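Local structure of putative exonuclease (Eubacterium rectale, 3L0A) at the interface of chains A and B. The protein is probably a metal-dependent hydrolase, a putative exonuclease with a PDDEXK-like nuclease domain and a bound zinc ion. Residues are numbered along the deposited sequence; one frame, centred on the assembly and turned at random. Chains: chain A/B, Putative exonuclease.

The three contacts mostly follow the C-terminal stretch of chain B as it runs over chain A: helix 245-250 serves contact 3, which also draws in B:Trp48, residues 254-257 contact 1, and helix 259-263 contact 2. Contacts 1 and 2, with C-alpha centres about 13 Å apart, share strand 204-209 of chain A, using residues 206 and 208, and 207 and 209. The C-alpha centre of contact 3 is about 17 Å from that of contact 1 and 23 Å from that of contact 2. The tail could thus link copies in the deposited assembly, although the structure alone does not prove a trimer.

Contact 1: the interface of chains A and B. Residues chain A 106, 110, 192, 206, 208; chain B 254-257.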
loop_
_atom_site.group_PDB
_atom_site.type_symbol
_atom_site.label_atom_id
_atom_site.label_comp_id
_atom_site.label_asym_id
_atom_site.label_seq_id
_atom_site.Cartn_x
_atom_site.Cartn_y
_atom_site.Cartn_z
ATOM N N TYR A 106 16.347 24.317 19.911
ATOM C CA TYR A 106 17.488 23.434 19.685
ATOM C C TYR A 106 17.648 23.135 18.178
ATOM O O TYR A 106 18.717 23.324 17.595
ATOM C CB TYR A 106 17.334 22.137 20.500
ATOM C CG TYR A 106 18.620 21.312 20.547
ATOM C CD1 TYR A 106 19.722 21.730 21.291
ATOM C CD2 TYR A 106 18.742 20.137 19.811
ATOM C CE1 TYR A 106 20.891 20.985 21.314
ATOM C CE2 TYR A 106 19.908 19.397 19.836
ATOM C CZ TYR A 106 20.964 19.822 20.583
ATOM O OH TYR A 106 22.098 19.066 20.563
ATOM N N TYR A 110 20.774 24.353 14.863
ATOM C CA TYR A 110 21.539 23.626 13.837
ATOM C C TYR A 110 21.277 24.237 12.459
ATOM O O TYR A 110 22.101 24.124 11.533
ATOM C CB TYR A 110 21.215 22.151 13.852
ATOM C CG TYR A 110 21.859 21.411 14.946
ATOM C CD1 TYR A 110 21.382 21.512 16.242
ATOM C CD2 TYR A 110 22.959 20.585 14.718
ATOM C CE1 TYR A 110 21.986 20.828 17.282
ATOM C CE2 TYR A 110 23.565 19.893 15.765
ATOM C CZ TYR A 110 23.077 20.026 17.044
ATOM O OH TYR A 110 23.665 19.359 18.104
ATOM N N PHE A 192 25.437 16.266 10.898
ATOM C CA PHE A 192 24.100 16.101 11.446
ATOM C C PHE A 192 23.049 16.238 10.346
ATOM O O PHE A 192 23.138 17.130 9.495
ATOM C CB PHE A 192 23.823 17.190 12.459
ATOM C CG PHE A 192 24.781 17.221 13.619
ATOM C CD1 PHE A 192 25.941 17.983 13.558
ATOM C CD2 PHE A 192 24.497 16.512 14.790
ATOM C CE1 PHE A 192 26.835 18.014 14.640
ATOM C CE2 PHE A 192 25.365 16.574 15.896
ATOM C CZ PHE A 192 26.542 17.324 15.809
ATOM N N ILE A 206 17.388 15.925 15.529
ATOM C CA ILE A 206 18.761 16.142 15.062
ATOM C C ILE A 206 19.510 14.815 15.175
ATOM O O ILE A 206 19.586 14.246 16.260
ATOM C CB ILE A 206 19.474 17.216 15.919
ATOM C CG1 ILE A 206 18.851 18.599 15.697
ATOM C CG2 ILE A 206 20.933 17.322 15.542
ATOM C CD1 ILE A 206 18.743 19.032 14.143
ATOM N N HIS A 208 23.096 12.855 14.683
ATOM C CA HIS A 208 24.551 12.814 14.429
ATOM C C HIS A 208 24.939 11.486 13.762
ATOM O O HIS A 208 24.714 10.397 14.322
ATOM C CB HIS A 208 25.284 12.967 15.727
ATOM C CG HIS A 208 26.772 13.085 15.591
ATOM N ND1 HIS A 208 27.613 13.091 16.686
ATOM C CD2 HIS A 208 27.569 13.159 14.497
ATOM C CE1 HIS A 208 28.866 13.152 16.261
ATOM N NE2 HIS A 208 28.864 13.171 14.937
ATOM N N LYS B 254 16.627 18.534 23.053
ATOM C CA LYS B 254 17.706 19.052 23.850
ATOM C C LYS B 254 19.020 18.385 23.468
ATOM O O LYS B 254 20.093 18.888 23.813
ATOM C CB LYS B 254 17.386 18.875 25.346
ATOM C CG LYS B 254 16.941 20.187 26.066
ATOM N N LYS B 255 18.956 17.280 22.708
ATOM C CA LYS B 255 20.170 16.547 22.373
ATOM C C LYS B 255 20.054 15.794 21.070
ATOM O O LYS B 255 18.949 15.451 20.646
ATOM C CB LYS B 255 20.573 15.621 23.542
ATOM C CG LYS B 255 19.428 14.708 24.075
ATOM C CD LYS B 255 19.652 14.316 25.581
ATOM C CE LYS B 255 19.160 15.353 26.669
ATOM N NZ LYS B 255 20.253 16.089 27.417
ATOM N N PRO B 256 21.178 15.577 20.405
ATOM C CA PRO B 256 21.212 14.804 19.177
ATOM C C PRO B 256 21.028 13.330 19.426
ATOM O O PRO B 256 21.598 12.831 20.383
ATOM C CB PRO B 256 22.627 15.040 18.648
ATOM C CG PRO B 256 23.433 15.484 19.776
ATOM C CD PRO B 256 22.510 16.078 20.788
ATOM N N ILE B 257 20.220 12.639 18.607
ATOM C CA ILE B 257 20.331 11.194 18.512
ATOM C C ILE B 257 21.399 10.782 17.492
ATOM O O ILE B 257 22.088 11.632 16.912
ATOM C CB ILE B 257 18.948 10.470 18.269
ATOM C CG1 ILE B 257 18.299 10.838 16.945
ATOM C CG2 ILE B 257 17.995 10.723 19.400
ATOM C CD1 ILE B 257 17.012 9.989 16.649
HETATM O O HOH W 1 17.475 15.067 18.410
#
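The ring of A:Tyr106 lies with one face against the peptide joining B:Lys254 to B:Lys255, and its CE1 comes to 3.4 Å from the carbonyl O of B:Lys254. With CG anti to the backbone N (chi1 -168°), the ring swings out from helix 105-110 onto chain B. A tyrosine suits this place: its flat face covers a peptide, while its OH accepts a hydrogen bond from OH of A:Tyr110 at 2.9 Å, which steadies the ring. B:Pro256, compact and rigid, crosses A:Tyr106 at about a right angle and sets CB 4.2 Å from CE2 of A:Phe192, whose ring is backed by A:Tyr110. Beyond this cluster the backbones pair in parallel: N of B:Ile257 donates to O of A:Ile206 at 2.9 Å, and N of A:His208 to O of B:Ile257 at 2.7 Å. Packing is looser where water 1, 2.7 Å from O of B:Lys255, bridges it to N and O of A:Ile206; elsewhere, the side chain of B:Lys254 is modelled only in part, which suggests mobility. The site adds strand 257-258 of chain B to strand 204-209 of chain A, which may anchor the tail if this assembly also forms outside the crystal.

Contact 2: the interface of chains A and B. Residues chain A 163-166, 207, 209, 213; chain B 259, 262-263.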
loop_
_atom_site.group_PDB
_atom_site.type_symbol
_atom_site.label_atom_id
_atom_site.label_comp_id
_atom_site.label_asym_id
_atom_site.label_seq_id
_atom_site.Cartn_x
_atom_site.Cartn_y
_atom_site.Cartn_z
ATOM N N ASP A 163 18.626 1.314 9.231
ATOM C CA ASP A 163 18.140 2.674 9.505
ATOM C C ASP A 163 18.138 3.468 8.209
ATOM O O ASP A 163 18.839 3.106 7.275
ATOM C CB ASP A 163 19.114 3.366 10.452
ATOM C CG ASP A 163 20.501 3.414 9.860
ATOM O OD1 ASP A 163 21.189 2.371 9.913
ATOM O OD2 ASP A 163 20.850 4.445 9.284
ATOM N N PHE A 164 17.448 4.609 8.201
ATOM C CA PHE A 164 17.315 5.409 6.966
ATOM C C PHE A 164 18.606 6.010 6.440
ATOM O O PHE A 164 18.776 6.156 5.219
ATOM C CB PHE A 164 16.209 6.470 7.109
ATOM C CG PHE A 164 16.657 7.778 7.723
ATOM C CD1 PHE A 164 17.149 8.809 6.932
ATOM C CD2 PHE A 164 16.565 7.992 9.093
ATOM C CE1 PHE A 164 17.550 10.012 7.516
ATOM C CE2 PHE A 164 16.972 9.206 9.656
ATOM C CZ PHE A 164 17.445 10.211 8.859
ATOM N N VAL A 165 19.519 6.359 7.350
ATOM C CA VAL A 165 20.811 6.990 6.965
ATOM C C VAL A 165 21.641 6.063 6.128
ATOM O O VAL A 165 22.109 6.412 5.042
ATOM C CB VAL A 165 21.660 7.367 8.182
ATOM C CG1 VAL A 165 22.954 8.069 7.736
ATOM C CG2 VAL A 165 20.859 8.234 9.124
ATOM N N ARG A 166 21.869 4.863 6.635
ATOM C CA ARG A 166 22.628 3.898 5.847
ATOM C C ARG A 166 21.829 3.408 4.645
ATOM O O ARG A 166 22.404 3.178 3.572
ATOM C CB ARG A 166 23.064 2.727 6.717
ATOM C CG ARG A 166 24.233 3.076 7.612
ATOM C CD ARG A 166 24.678 1.871 8.396
ATOM N NE ARG A 166 23.754 1.577 9.457
ATOM C CZ ARG A 166 23.964 0.677 10.407
ATOM N NH1 ARG A 166 25.085 -0.031 10.438
ATOM N NH2 ARG A 166 23.049 0.498 11.347
ATOM N N ILE A 207 20.036 14.283 14.068
ATOM C CA ILE A 207 20.721 12.989 14.095
ATOM C C ILE A 207 22.208 13.143 13.732
ATOM O O ILE A 207 22.532 13.498 12.598
ATOM C CB ILE A 207 20.092 12.018 13.124
ATOM C CG1 ILE A 207 18.592 11.908 13.382
ATOM C CG2 ILE A 207 20.761 10.613 13.214
ATOM C CD1 ILE A 207 17.748 11.969 12.175
ATOM N N VAL A 209 25.494 11.586 12.556
ATOM C CA VAL A 209 26.026 10.429 11.814
ATOM C C VAL A 209 27.526 10.371 12.116
ATOM O O VAL A 209 28.276 11.216 11.661
ATOM C CB VAL A 209 25.790 10.587 10.290
ATOM C CG1 VAL A 209 26.230 9.334 9.538
ATOM C CG2 VAL A 209 24.319 10.928 9.983
ATOM N N TYR A 213 30.950 5.614 10.597
ATOM C CA TYR A 213 30.045 5.338 9.482
ATOM C C TYR A 213 30.460 6.158 8.247
ATOM O O TYR A 213 30.456 5.636 7.111
ATOM C CB TYR A 213 28.589 5.635 9.891
ATOM C CG TYR A 213 28.078 4.699 10.971
ATOM C CD1 TYR A 213 27.966 3.321 10.733
ATOM C CD2 TYR A 213 27.723 5.178 12.238
ATOM C CE1 TYR A 213 27.506 2.440 11.723
ATOM C CE2 TYR A 213 27.269 4.306 13.239
ATOM C CZ TYR A 213 27.165 2.929 12.973
ATOM O OH TYR A 213 26.713 2.058 13.962
ATOM N N ILE B 259 22.634 6.987 14.901
ATOM C CA ILE B 259 22.107 5.704 14.318
ATOM C C ILE B 259 21.828 4.661 15.398
ATOM O O ILE B 259 20.853 3.920 15.269
ATOM C CB ILE B 259 23.092 5.105 13.254
ATOM C CG1 ILE B 259 23.007 5.914 11.954
ATOM C CG2 ILE B 259 22.839 3.610 13.045
ATOM C CD1 ILE B 259 24.267 5.944 11.121
ATOM N N LEU B 262 18.318 4.801 16.410
ATOM C CA LEU B 262 17.353 4.268 15.422
ATOM C C LEU B 262 17.292 2.735 15.403
ATOM O O LEU B 262 16.230 2.192 15.123
ATOM C CB LEU B 262 17.666 4.778 14.001
ATOM C CG LEU B 262 17.847 6.297 13.890
ATOM C CD1 LEU B 262 18.549 6.666 12.606
ATOM C CD2 LEU B 262 16.495 6.973 14.059
ATOM N N THR B 263 18.423 2.057 15.647
ATOM C CA THR B 263 18.493 0.579 15.591
ATOM C C THR B 263 18.410 -0.112 16.957
ATOM O O THR B 263 18.468 -1.344 17.019
ATOM C CB THR B 263 19.779 0.073 14.908
ATOM O OG1 THR B 263 20.922 0.494 15.669
ATOM C CG2 THR B 263 19.874 0.584 13.478
HETATM O O HOH W 2 22.886 -0.776 14.155
#
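B:Ile259 pushes its branched side chain between A:Asp163, A:Arg166 and A:Tyr213, and apolar packing carries most of the contact. With CG1 anti to the carbonyl carbon (chi1 -75°), its terminal CD1 reaches one face of the A:Tyr213 ring near the rim, 3.7 Å from CD2. The other branch, CG2, lies 3.6 Å from NH2 of A:Arg166. Isoleucine suits the place because its two branches serve different walls. A turn along, B:Leu262 lays CD1 4.0 Å from CB of A:Asp163, so the aspartate offers its carbon to the partner.

The salt bridge and its companion hydrogen bonds are within chain A. OD1 of A:Asp163 takes NE of A:Arg166 at 2.7 Å on its syn lone pair; NH2 meets the same oxygen nearly along the C-O axis. OD2 receives the backbone N of A:Arg166 at 2.9 Å from above the carboxylate plane, capping helix 164-167. The arginine fixes this wall and would probably neutralise the carboxylate where the apolar B:Ile259 packs on it.

Water 2, 2.8 Å from the hydroxyl OG1 of B:Thr263, links it to NH2 of A:Arg166. In this assembly the site seats helix 259-263 on chain A, and it may serve to join copies of the protein.

Contact 3: the interface of chains A and B. Residues chain A 100, 103, 201; chain B 48, 248-249.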
loop_
_atom_site.group_PDB
_atom_site.type_symbol
_atom_site.label_atom_id
_atom_site.label_comp_id
_atom_site.label_asym_id
_atom_site.label_seq_id
_atom_site.Cartn_x
_atom_site.Cartn_y
_atom_site.Cartn_z
ATOM N N ARG A 100 6.620 23.954 12.608
ATOM C CA ARG A 100 6.924 22.991 13.653
ATOM C C ARG A 100 8.402 23.032 14.064
ATOM O O ARG A 100 8.725 23.040 15.270
ATOM C CB ARG A 100 6.497 21.589 13.239
ATOM C CG ARG A 100 6.878 20.525 14.265
ATOM C CD ARG A 100 6.242 20.841 15.598
ATOM N NE ARG A 100 6.536 19.877 16.638
ATOM C CZ ARG A 100 7.365 20.069 17.671
ATOM N NH1 ARG A 100 8.090 21.173 17.841
ATOM N NH2 ARG A 100 7.492 19.116 18.550
ATOM N N ARG A 103 9.376 26.419 16.033
ATOM C CA ARG A 103 9.104 26.548 17.462
ATOM C C ARG A 103 10.029 25.712 18.399
ATOM O O ARG A 103 9.848 25.728 19.634
ATOM C CB ARG A 103 7.616 26.317 17.749
ATOM C CG ARG A 103 7.101 24.927 17.725
ATOM C CD ARG A 103 5.590 24.958 18.004
ATOM N NE ARG A 103 5.006 23.614 17.930
ATOM C CZ ARG A 103 5.102 22.667 18.876
ATOM N NH1 ARG A 103 5.739 22.898 20.012
ATOM N NH2 ARG A 103 4.534 21.478 18.680
ATOM N N GLU A 201 1.379 14.781 12.853
ATOM C CA GLU A 201 2.221 15.636 13.700
ATOM C C GLU A 201 3.637 15.261 13.305
ATOM O O GLU A 201 4.041 14.135 13.491
ATOM C CB GLU A 201 2.020 15.354 15.169
ATOM C CG GLU A 201 0.764 15.981 15.756
ATOM C CD GLU A 201 0.856 17.474 15.863
ATOM O OE1 GLU A 201 1.984 18.021 15.935
ATOM O OE2 GLU A 201 -0.216 18.107 15.902
ATOM N N TRP B 48 -4.889 17.022 25.016
ATOM C CA TRP B 48 -4.801 16.363 23.732
ATOM C C TRP B 48 -6.173 15.781 23.387
ATOM O O TRP B 48 -6.662 14.933 24.145
ATOM C CB TRP B 48 -3.755 15.246 23.777
ATOM C CG TRP B 48 -3.542 14.672 22.440
ATOM C CD1 TRP B 48 -4.044 13.517 21.967
ATOM C CD2 TRP B 48 -2.822 15.269 21.366
ATOM N NE1 TRP B 48 -3.676 13.335 20.659
ATOM C CE2 TRP B 48 -2.916 14.406 20.271
ATOM C CE3 TRP B 48 -2.089 16.455 21.233
ATOM C CZ2 TRP B 48 -2.320 14.689 19.040
ATOM C CZ3 TRP B 48 -1.492 16.737 20.011
ATOM C CH2 TRP B 48 -1.609 15.852 18.933
ATOM N N ARG B 248 4.799 13.496 19.558
ATOM C CA ARG B 248 5.543 14.309 18.609
ATOM C C ARG B 248 5.226 15.790 18.749
ATOM O O ARG B 248 6.118 16.629 18.641
ATOM C CB ARG B 248 5.295 13.848 17.166
ATOM C CG ARG B 248 5.788 12.409 16.864
ATOM C CD ARG B 248 5.896 12.124 15.390
ATOM N NE ARG B 248 4.633 11.636 14.875
ATOM C CZ ARG B 248 4.217 10.387 14.966
ATOM N NH1 ARG B 248 4.946 9.442 15.527
ATOM N NH2 ARG B 248 3.040 10.080 14.484
ATOM N N HIS B 249 3.956 16.106 18.956
ATOM C CA HIS B 249 3.526 17.485 19.233
ATOM C C HIS B 249 4.210 18.073 20.442
ATOM O O HIS B 249 4.549 19.236 20.464
ATOM C CB HIS B 249 2.019 17.544 19.484
ATOM C CG HIS B 249 1.519 18.932 19.723
ATOM N ND1 HIS B 249 1.162 19.778 18.695
ATOM C CD2 HIS B 249 1.351 19.636 20.869
ATOM C CE1 HIS B 249 0.763 20.932 19.201
ATOM N NE2 HIS B 249 0.879 20.879 20.517
#
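A:Arg100 and A:Arg103 point their guanidinium groups at the C-terminal end of helix 245-250 of chain B, in a PDDEXK-like protein (DUF3799) whose zinc-binding CXXCXXC run, B:Cys241, B:Cys244 and B:Cys247, directly precedes B:Arg248. NH2 of A:Arg100 donates to the carbonyl O of B:Arg248 at 2.8 Å, in the guanidinium plane and almost straight (167° at H). NH2 of A:Arg103 meets O of B:His249 at 2.9 Å, on a lone pair in the carbonyl plane. Arginine's long arm and flat N-H edge suit both places, and the helix dipole would probably welcome positive charge at this end. The guanidiniums lie against each other, NH2 of A:Arg103 3.2 Å above the plane of A:Arg100. An alanine in place of A:Arg100 would probably leave O of B:Arg248 without this donor and A:Arg103, robbed of the flat group it lies against, less firmly held.

The same NH2 of A:Arg103 stands over the B:His249 imidazole, 3.9 Å from its centroid, as a cation-pi contact with the planes 45° apart. CG of B:His249 is anti to the backbone N (chi1 -178°), carrying out a ring that offers a face to A:Arg103 and an N-H edge to A:Glu201. That carboxylate stands nearly upright to the ring, OE1 weakly bonded to ND1 at 3.4 Å. B:Trp48, long enough to reach across, brings CH2 tip to tip with CG of A:Glu201 at 4.0 Å, while the glutamate's backbone O accepts from NE of B:Arg248.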